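Side-chain contacts in peptide methionine sulfoxide reductase MsrA (Corynebacterium diphtheriae, PDB 4D7L), which reduces the S-epimer of methionine sulfoxide, free or in proteins, back to methionine and so probably repairs oxidised proteins: residues Q125-F128 with D129-V132; G163-A166 with E167-A170; Y208-D212 with E213-Y217. One frame throughout, in Å; residues are numbered along the deposited sequence.

Interaction 1. Residues Q125-F128 with D129-V132; sequences QVTF and DELV
Thr127 and Glu130 face each other across the first turn of helix 128-137 as a capping box, in which each side chain takes up the backbone N-H of the other residue. Thr127, the N-cap, sends OG1 into the position between its own N and carbonyl carbon (chi1 69°), which turns the hydroxyl onto the start of the helix; there OG1 accepts from Glu130 N at 3.0 Å.

The return bond is made by Glu130, whose chain can be followed outward. Its CB rests near Thr127 OG1 and O. CG comes closer still, 3.2 Å from Thr127 OG1, and beyond it the chain runs extended, which sets CD 4.0 Å from Thr127 N. At the tip, OE1 accepts from Thr127 N at 3.0 Å on the anti side of the carboxylate, 20° out of its plane. The same oxygen touches Val126 CG2 at 3.6 Å and takes a hydrogen bond from a water that also donates to Gln125 O. Two donors thus grip OE1, and the box gives a partner to two N-H groups at the helix start, where no preceding turn supplies carbonyls.

Next to the box, Val126 CG2 meets Leu131 CD2, both residues being buried. Phe128 starts the helix, and its ring is buried between the central sheet, where it touches Tyr121 and Ile66, and helix 166-186. Asp129, one residue on, is held by a salt bridge from its OD1 to Arg172 of helix 166-186, and OD1 lies at the edge of the Phe128 ring, in its plane. One turn along, Val132 CG2 sits over a face of that ring in a CH-pi contact, 4.1 Å from the centroid and 27° off the normal.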
# COMPACT_ATOMS: atom_id res chain seq x y z
N GLN A 125 19.89 -5.83 4.49
CA GLN A 125 19.97 -4.45 4.98
C GLN A 125 18.76 -4.05 5.84
O GLN A 125 18.89 -3.28 6.78
CB GLN A 125 20.10 -3.48 3.81
CG GLN A 125 21.34 -3.67 2.98
CD GLN A 125 21.37 -2.71 1.81
OE1 GLN A 125 21.33 -1.50 2.00
NE2 GLN A 125 21.40 -3.25 0.59
N VAL A 126 17.59 -4.56 5.49
CA VAL A 126 16.38 -4.31 6.26
C VAL A 126 15.55 -5.58 6.23
O VAL A 126 15.53 -6.26 5.21
CB VAL A 126 15.56 -3.10 5.69
CG1 VAL A 126 15.00 -3.39 4.27
CG2 VAL A 126 14.40 -2.74 6.62
N THR A 127 14.90 -5.94 7.34
CA THR A 127 14.18 -7.21 7.36
C THR A 127 12.67 -7.05 7.11
O THR A 127 12.11 -5.97 7.26
CB THR A 127 14.36 -7.95 8.70
OG1 THR A 127 13.68 -7.23 9.73
CG2 THR A 127 15.85 -8.10 9.06
N PHE A 128 12.04 -8.16 6.73
CA PHE A 128 10.58 -8.24 6.67
C PHE A 128 9.93 -7.69 7.94
O PHE A 128 9.02 -6.85 7.88
CB PHE A 128 10.17 -9.69 6.46
CG PHE A 128 8.68 -9.88 6.36
CD1 PHE A 128 8.04 -9.77 5.13
CD2 PHE A 128 7.93 -10.22 7.48
CE1 PHE A 128 6.66 -9.95 5.03
CE2 PHE A 128 6.55 -10.41 7.39
CZ PHE A 128 5.91 -10.27 6.16
N ASP A 129 10.43 -8.16 9.08
CA ASP A 129 9.92 -7.76 10.39
C ASP A 129 10.00 -6.24 10.57
O ASP A 129 9.04 -5.61 11.02
CB ASP A 129 10.72 -8.44 11.51
CG ASP A 129 10.56 -9.96 11.54
OD1 ASP A 129 9.71 -10.51 10.80
OD2 ASP A 129 11.35 -10.60 12.26
N GLU A 130 11.14 -5.65 10.21
CA GLU A 130 11.33 -4.21 10.36
C GLU A 130 10.37 -3.41 9.49
O GLU A 130 9.89 -2.34 9.89
CB GLU A 130 12.78 -3.83 10.02
CG GLU A 130 13.76 -4.32 11.10
CD GLU A 130 15.21 -3.97 10.80
OE1 GLU A 130 15.66 -4.12 9.65
OE2 GLU A 130 15.92 -3.58 11.75
N LEU A 131 10.09 -3.91 8.29
CA LEU A 131 9.20 -3.19 7.38
C LEU A 131 7.75 -3.29 7.87
O LEU A 131 6.98 -2.34 7.74
CB LEU A 131 9.33 -3.74 5.94
CG LEU A 131 10.69 -3.43 5.28
CD1 LEU A 131 10.81 -4.14 3.95
CD2 LEU A 131 10.81 -1.91 5.05
N VAL A 132 7.37 -4.43 8.44
CA VAL A 132 6.03 -4.53 9.02
C VAL A 132 5.87 -3.54 10.17
O VAL A 132 4.86 -2.83 10.27
CB VAL A 132 5.69 -5.98 9.50
CG1 VAL A 132 4.38 -6.00 10.28
CG2 VAL A 132 5.60 -6.94 8.30
O HOH W 1 17.47 -1.83 8.76

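Interaction 2. Residues G163-A166 with E167-A170; sequences GPNA and EQQA
A type I beta turn, Gly163 to Ala166, leads into the N-terminus of the long helix 166-186, and Asn165 and Gln168 meet just where the one passes into the other. The turn is closed by Ala166 N bonding to Gly163 O at 3.1 Å.

Asn165 stands at the N-cap position, yet the cap bond from its side chain is missing: CG lies anti to the carbonyl carbon, and the amide is carried off from the N-H groups of the first turn. The ordinary backbone bonds of the helix begin here. Asn165 O receives Gln169 N at 2.8 Å, and Ala166 O receives Ala170 N at 2.9 Å in the next i to i+4 bond.

Side chains crowd round the first of these oxygens. Gln169 CG comes within 3.2 Å of Asn165 O, and Gln168 CB leans on the same atom from 3.5 Å, so that aliphatic carbons flank this carbonyl beside its helical partner. Gln168 then bends at chi2 (73°), which brings the amide end of its side chain back toward Asn165 O. The side chains of Asn165 and Gln168 themselves make only a loose contact.

The contact lies largely at the surface, at the exit of strand 158-161. Ala166 O accepts a further bond from Thr161 OG1 of that strand, which Gln169 and Ala170 also touch, while Ala166, Glu167 and Ala170 rest on Pro198 of an edge strand of the sheet, 195-198.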
# COMPACT_ATOMS: atom_id res chain seq x y z
N GLY A 163 6.57 -14.36 -2.64
CA GLY A 163 7.74 -15.21 -2.62
C GLY A 163 7.44 -16.63 -2.18
O GLY A 163 6.30 -16.97 -1.89
N PRO A 164 8.48 -17.47 -2.14
CA PRO A 164 8.31 -18.90 -1.85
C PRO A 164 7.82 -19.17 -0.43
O PRO A 164 7.27 -20.24 -0.16
CB PRO A 164 9.71 -19.48 -2.05
CG PRO A 164 10.64 -18.31 -2.04
CD PRO A 164 9.86 -17.12 -2.51
N ASN A 165 8.03 -18.23 0.48
CA ASN A 165 7.57 -18.39 1.85
C ASN A 165 6.41 -17.45 2.18
O ASN A 165 6.25 -17.07 3.34
CB ASN A 165 8.73 -18.18 2.83
CG ASN A 165 9.79 -19.24 2.69
OD1 ASN A 165 10.77 -19.06 1.97
ND2 ASN A 165 9.60 -20.36 3.37
N ALA A 166 5.61 -17.10 1.18
CA ALA A 166 4.56 -16.07 1.36
C ALA A 166 3.59 -16.37 2.51
O ALA A 166 3.22 -15.47 3.26
CB ALA A 166 3.77 -15.88 0.05
N GLU A 167 3.16 -17.62 2.66
CA GLU A 167 2.22 -17.92 3.74
C GLU A 167 2.91 -17.87 5.11
O GLU A 167 2.32 -17.42 6.08
CB GLU A 167 1.55 -19.29 3.53
CG GLU A 167 0.63 -19.71 4.69
CD GLU A 167 -0.36 -18.62 5.13
OE1 GLU A 167 -0.97 -17.96 4.26
OE2 GLU A 167 -0.52 -18.43 6.35
N GLN A 168 4.17 -18.32 5.18
CA GLN A 168 4.92 -18.19 6.42
C GLN A 168 5.15 -16.71 6.77
O GLN A 168 5.07 -16.32 7.94
CB GLN A 168 6.28 -18.90 6.32
CG GLN A 168 6.18 -20.42 6.24
CD GLN A 168 5.68 -20.93 4.88
OE1 GLN A 168 5.59 -20.18 3.90
NE2 GLN A 168 5.35 -22.22 4.83
N GLN A 169 5.46 -15.89 5.76
CA GLN A 169 5.63 -14.46 5.99
C GLN A 169 4.30 -13.83 6.44
O GLN A 169 4.29 -12.94 7.31
CB GLN A 169 6.16 -13.78 4.74
CG GLN A 169 7.54 -14.29 4.29
CD GLN A 169 8.69 -13.70 5.08
OE1 GLN A 169 8.88 -14.01 6.26
NE2 GLN A 169 9.47 -12.84 4.43
N ALA A 170 3.18 -14.26 5.87
CA ALA A 170 1.88 -13.74 6.32
C ALA A 170 1.67 -14.08 7.80
O ALA A 170 1.25 -13.25 8.61
CB ALA A 170 0.76 -14.31 5.48

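Interaction 3. Residues Y208-D212 with E213-Y217; sequences YMAED and EHQQY
From Ala210 the chain leaves strand 208-209 and turns back on itself, so that His214 N bonds to Glu211 O at 3.0 Å and Gln215 N to Asp212 O at 3.1 Å. Gln215 closes the turn from the inside: folded at chi2 (-61°), it swings its amide back toward the strand, where NE2 donates to Ala210 O at 3.0 Å with the acceptor close to the amide plane. The same nitrogen also bonds to Val91 O, so one buried amide links the turn to strand 86-94. Met209 reaches across this amide at about a right angle, CE lying 3.8 Å from Gln215 CD.

The turn follows strand 208-209, an edge strand of the central mixed sheet, and a type II turn, His214 to Tyr217, carries the chain on into helix 217-220. The CB of His214 packs on Ala210 CB at 3.9 Å, and the His214 ring runs side by side with the Glu211 carboxylate, the two planes 46° apart. His214 ND1 is bonded to Trp74 NE1, and Glu211 OE2 to Tyr103 N, which ties both groups to neighbouring parts of the fold. Glu213 bends back at chi2, and its OE1 meets Glu211 CB at 3.5 Å.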
# COMPACT_ATOMS: atom_id res chain seq x y z
N TYR A 208 -1.43 -4.55 -9.27
CA TYR A 208 -1.53 -3.79 -10.52
C TYR A 208 -0.95 -2.41 -10.33
O TYR A 208 -1.39 -1.68 -9.44
CB TYR A 208 -3.01 -3.67 -10.96
CG TYR A 208 -3.68 -5.00 -11.13
CD1 TYR A 208 -3.40 -5.81 -12.24
CD2 TYR A 208 -4.60 -5.47 -10.18
CE1 TYR A 208 -4.01 -7.04 -12.42
CE2 TYR A 208 -5.21 -6.72 -10.35
CZ TYR A 208 -4.92 -7.49 -11.47
OH TYR A 208 -5.55 -8.71 -11.64
N MET A 209 0.03 -2.04 -11.14
CA MET A 209 0.63 -0.72 -11.01
C MET A 209 -0.33 0.38 -11.41
O MET A 209 -1.03 0.24 -12.41
CB MET A 209 1.90 -0.59 -11.86
CG MET A 209 3.05 -1.46 -11.45
SD MET A 209 4.51 -1.03 -12.45
CE MET A 209 5.05 0.50 -11.71
N ALA A 210 -0.31 1.49 -10.67
CA ALA A 210 -1.03 2.69 -11.05
C ALA A 210 -0.34 3.38 -12.23
O ALA A 210 0.81 3.08 -12.54
CB ALA A 210 -1.13 3.64 -9.84
N GLU A 211 -1.04 4.34 -12.85
CA GLU A 211 -0.51 5.14 -13.94
C GLU A 211 0.85 5.76 -13.59
O GLU A 211 1.16 5.98 -12.43
CB GLU A 211 -1.49 6.28 -14.28
CG GLU A 211 -2.80 5.79 -14.97
CD GLU A 211 -3.89 5.33 -13.99
OE1 GLU A 211 -3.61 5.10 -12.79
OE2 GLU A 211 -5.05 5.20 -14.43
N ASP A 212 1.65 6.03 -14.62
CA ASP A 212 2.98 6.62 -14.44
C ASP A 212 3.02 7.89 -13.56
O ASP A 212 3.95 8.10 -12.77
CB ASP A 212 3.57 6.94 -15.82
CG ASP A 212 4.96 7.55 -15.75
OD1 ASP A 212 5.91 6.85 -15.32
OD2 ASP A 212 5.10 8.74 -16.11
N GLU A 213 2.00 8.72 -13.69
CA GLU A 213 1.91 9.97 -12.95
C GLU A 213 1.93 9.75 -11.44
O GLU A 213 2.41 10.62 -10.70
CB GLU A 213 0.62 10.74 -13.33
CG GLU A 213 0.65 11.33 -14.73
CD GLU A 213 0.41 10.30 -15.86
OE1 GLU A 213 0.00 9.14 -15.59
OE2 GLU A 213 0.66 10.65 -17.04
N HIS A 214 1.40 8.62 -10.98
CA HIS A 214 1.37 8.32 -9.54
C HIS A 214 2.72 7.85 -8.98
O HIS A 214 2.96 7.94 -7.77
CB HIS A 214 0.30 7.25 -9.23
CG HIS A 214 -1.10 7.74 -9.43
ND1 HIS A 214 -1.80 8.39 -8.43
CD2 HIS A 214 -1.90 7.73 -10.51
CE1 HIS A 214 -2.98 8.75 -8.90
NE2 HIS A 214 -3.08 8.34 -10.15
N GLN A 215 3.56 7.30 -9.84
CA GLN A 215 4.83 6.72 -9.40
C GLN A 215 5.75 7.82 -8.93
O GLN A 215 6.07 8.71 -9.69
CB GLN A 215 5.48 5.91 -10.53
CG GLN A 215 4.52 4.88 -11.15
CD GLN A 215 4.04 3.84 -10.12
OE1 GLN A 215 4.78 3.50 -9.19
NE2 GLN A 215 2.82 3.30 -10.31
N GLN A 216 6.14 7.77 -7.66
CA GLN A 216 6.94 8.83 -7.03
C GLN A 216 6.32 10.21 -7.22
O GLN A 216 7.02 11.20 -7.45
CB GLN A 216 8.38 8.82 -7.58
CG GLN A 216 9.12 7.51 -7.32
CD GLN A 216 8.94 6.51 -8.46
OE1 GLN A 216 9.32 6.79 -9.59
NE2 GLN A 216 8.37 5.35 -8.15
N TYR A 217 5.00 10.26 -7.12
CA TYR A 217 4.26 11.51 -7.32
C TYR A 217 4.83 12.70 -6.53
O TYR A 217 4.99 13.80 -7.07
CB TYR A 217 2.79 11.30 -6.93
CG TYR A 217 1.96 12.55 -7.04
CD1 TYR A 217 1.55 13.02 -8.28
CD2 TYR A 217 1.57 13.27 -5.90
CE1 TYR A 217 0.78 14.18 -8.39
CE2 TYR A 217 0.80 14.43 -6.00
CZ TYR A 217 0.41 14.88 -7.25
OH TYR A 217 -0.35 16.02 -7.35

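Three local contacts show how a chain passes between strands and helices with different means at each junction. Interactions 1 and 2 are neighbours, their centres about 14 Å apart, and they touch where Phe128 CZ packs on Gln169 O at 3.3 Å, joining the N-terminal turns of helices 128-137 and 166-186. A threonine side chain caps the first helix, whereas in the second the Asn165 side chain makes no capping bond. Interaction 3 is separate, its centre about 24 Å from that of interaction 1 and 26 Å from that of interaction 2. Of the three it alone lies near Cys72, the predicted active-site residue, which forms a disulfide with Cys226 in this structure: the His214 side chain is about 8 Å from that of Cys72.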